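Succinylglutamate desuccinylase (Vibrio parahaemolyticus, PDB 2BCO) probably catalyses the zinc-dependent hydrolysis of N-succinyl-L-glutamate to succinate and L-glutamate, the last step of arginine degradation by the AST pathway. Local coordinates at residues Asp306-Val311 / Ala324-Glu329. Numbering follows the deposited sequence.
Sequences DNEAIV and ALMVCE
Strands 309-311 and 322-335 pair as an antiparallel beta hairpin within the barrel-sandwich hybrid domain of this AspA/AstE-family enzyme. Four main-chain hydrogen bonds, all in the carbonyl planes, tie the hydrogen-bonded pairs Ala309-Val327 and Val311-Leu325. The straightest runs from Val327 N to Ala309 O (2.8 Å, 166° at the hydrogen); its reciprocal, Ala309 N to Val327 O, is equally short but more bent, at 140°. Between the two hydrogen-bonded pairs, Ile310 and Met326 form a non-hydrogen-bonded pair. Their face is tightly filled: in Met326, a selenomethionine, the bend at chi2 sets SE 4.0 Å from Ile310 CB, and the bend at chi3 swings the terminal CE to 3.6 Å from Glu308 OE1. The Glu308 chain crosses that of Met326 at about a right angle, and OE2 lies against Met326 CB. The polar end of the buried Glu308 is held from outside the two segments: OE1 accepts from Lys304 N and OE2 forms a salt bridge with Arg264 NE. Ile310, with CG1 anti to the backbone N (chi1 -170°), points CD1 at Ala324 CB; Phe277 and Phe287 also touch its side chain. On the other face, Ala309, Val311, Leu325 and Val327 gather, and Val311 and Val327 cross at about a right angle, CG2 to CG2 at 3.6 Å. The Val311 side chain lies about 8 Å from that of Glu219, the predicted active-site residue. Packing loosens toward Asn307 and Glu329, both exposed, where a single water bridges the two backbones. It donates to Asn307 O (3.2 Å) and accepts from Glu329 N (2.7 Å), while Cys328 CB comes within 3.2 Å of the same Asn307 O.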
loop_
_atom_site.group_PDB
_atom_site.type_symbol
_atom_site.label_atom_id
_atom_site.label_comp_id
_atom_site.label_asym_id
_atom_site.label_seq_id
_atom_site.Cartn_x
_atom_site.Cartn_y
_atom_site.Cartn_z
ATOM N N ASP A 306 2.445 25.375 -13.448
ATOM C CA ASP A 306 1.966 26.224 -12.370
ATOM C C ASP A 306 1.146 25.359 -11.416
ATOM O O ASP A 306 0.738 25.806 -10.340
ATOM C CB ASP A 306 1.098 27.346 -12.947
ATOM C CG ASP A 306 1.111 28.601 -12.088
ATOM O OD1 ASP A 306 0.450 29.582 -12.478
ATOM O OD2 ASP A 306 1.781 28.607 -11.035
ATOM N N ASN A 307 0.924 24.108 -11.815
ATOM C CA ASN A 307 0.138 23.179 -11.015
ATOM C C ASN A 307 0.926 21.986 -10.454
ATOM O O ASN A 307 0.344 20.947 -10.149
ATOM C CB ASN A 307 -1.044 22.664 -11.844
ATOM C CG ASN A 307 -1.896 23.791 -12.409
ATOM O OD1 ASN A 307 -1.471 24.518 -13.310
ATOM N ND2 ASN A 307 -3.101 23.947 -11.871
ATOM N N GLU A 308 2.239 22.140 -10.314
ATOM C CA GLU A 308 3.069 21.065 -9.787
ATOM C C GLU A 308 3.137 21.064 -8.264
ATOM O O GLU A 308 3.060 22.110 -7.614
ATOM C CB GLU A 308 4.498 21.147 -10.337
ATOM C CG GLU A 308 4.653 20.783 -11.804
ATOM C CD GLU A 308 6.110 20.646 -12.204
ATOM O OE1 GLU A 308 6.886 21.579 -11.927
ATOM O OE2 GLU A 308 6.490 19.610 -12.789
ATOM N N ALA A 309 3.275 19.869 -7.706
ATOM C CA ALA A 309 3.385 19.693 -6.268
ATOM C C ALA A 309 4.459 18.646 -6.083
ATOM O O ALA A 309 4.644 17.788 -6.938
ATOM C CB ALA A 309 2.060 19.213 -5.680
ATOM N N ILE A 310 5.177 18.709 -4.974
ATOM C CA ILE A 310 6.225 17.738 -4.740
ATOM C C ILE A 310 5.714 16.604 -3.861
ATOM O O ILE A 310 4.963 16.841 -2.920
ATOM C CB ILE A 310 7.456 18.423 -4.099
ATOM C CG1 ILE A 310 8.639 17.459 -4.089
ATOM C CG2 ILE A 310 7.128 18.902 -2.691
ATOM C CD1 ILE A 310 9.966 18.167 -3.920
ATOM N N VAL A 311 6.110 15.373 -4.181
ATOM C CA VAL A 311 5.698 14.192 -3.418
ATOM C C VAL A 311 6.896 13.277 -3.123
ATOM O O VAL A 311 7.744 13.061 -3.988
ATOM C CB VAL A 311 4.630 13.372 -4.200
ATOM C CG1 VAL A 311 4.248 12.138 -3.421
ATOM C CG2 VAL A 311 3.401 14.218 -4.455
ATOM N N ALA A 324 12.782 13.039 -5.718
ATOM C CA ALA A 324 11.411 13.522 -5.584
ATOM C C ALA A 324 10.547 13.311 -6.822
ATOM O O ALA A 324 11.032 13.021 -7.917
ATOM C CB ALA A 324 11.418 15.011 -5.217
ATOM N N LEU A 325 9.247 13.475 -6.617
ATOM C CA LEU A 325 8.262 13.340 -7.673
ATOM C C LEU A 325 7.554 14.678 -7.754
ATOM O O LEU A 325 7.278 15.297 -6.736
ATOM C CB LEU A 325 7.259 12.247 -7.308
ATOM C CG LEU A 325 7.077 11.027 -8.222
ATOM C CD1 LEU A 325 8.316 10.761 -9.060
ATOM C CD2 LEU A 325 6.753 9.820 -7.348
HETATM N N MSE A 326 7.309 15.154 -8.964
HETATM C CA MSE A 326 6.579 16.399 -9.147
HETATM C C MSE A 326 5.302 15.918 -9.815
HETATM O O MSE A 326 5.345 15.280 -10.864
HETATM C CB MSE A 326 7.337 17.355 -10.070
HETATM C CG MSE A 326 8.665 17.852 -9.522
HETATM SE SE MSE A 326 8.453 18.889 -7.917
HETATM C CE MSE A 326 8.218 20.638 -8.723
ATOM N N VAL A 327 4.171 16.202 -9.192
ATOM C CA VAL A 327 2.897 15.753 -9.726
ATOM C C VAL A 327 1.918 16.890 -9.945
ATOM O O VAL A 327 2.137 18.009 -9.479
ATOM C CB VAL A 327 2.263 14.734 -8.778
ATOM C CG1 VAL A 327 3.258 13.614 -8.505
ATOM C CG2 VAL A 327 1.862 15.416 -7.475
ATOM N N CYS A 328 0.839 16.590 -10.658
ATOM C CA CYS A 328 -0.194 17.570 -10.946
ATOM C C CYS A 328 -1.477 16.836 -11.284
ATOM O O CYS A 328 -1.439 15.719 -11.807
ATOM C CB CYS A 328 0.218 18.453 -12.128
ATOM S SG CYS A 328 0.525 17.559 -13.676
ATOM N N GLU A 329 -2.611 17.450 -10.976
ATOM C CA GLU A 329 -3.894 16.828 -11.279
ATOM C C GLU A 329 -3.939 16.486 -12.765
ATOM O O GLU A 329 -3.310 17.151 -13.595
ATOM C CB GLU A 329 -5.057 17.770 -10.952
ATOM C CG GLU A 329 -5.178 18.139 -9.488
ATOM C CD GLU A 329 -6.557 18.677 -9.135
ATOM O OE1 GLU A 329 -6.732 19.175 -8.003
ATOM O OE2 GLU A 329 -7.465 18.594 -9.988
HETATM O O HOH W 1 -2.661 19.978 -9.913
#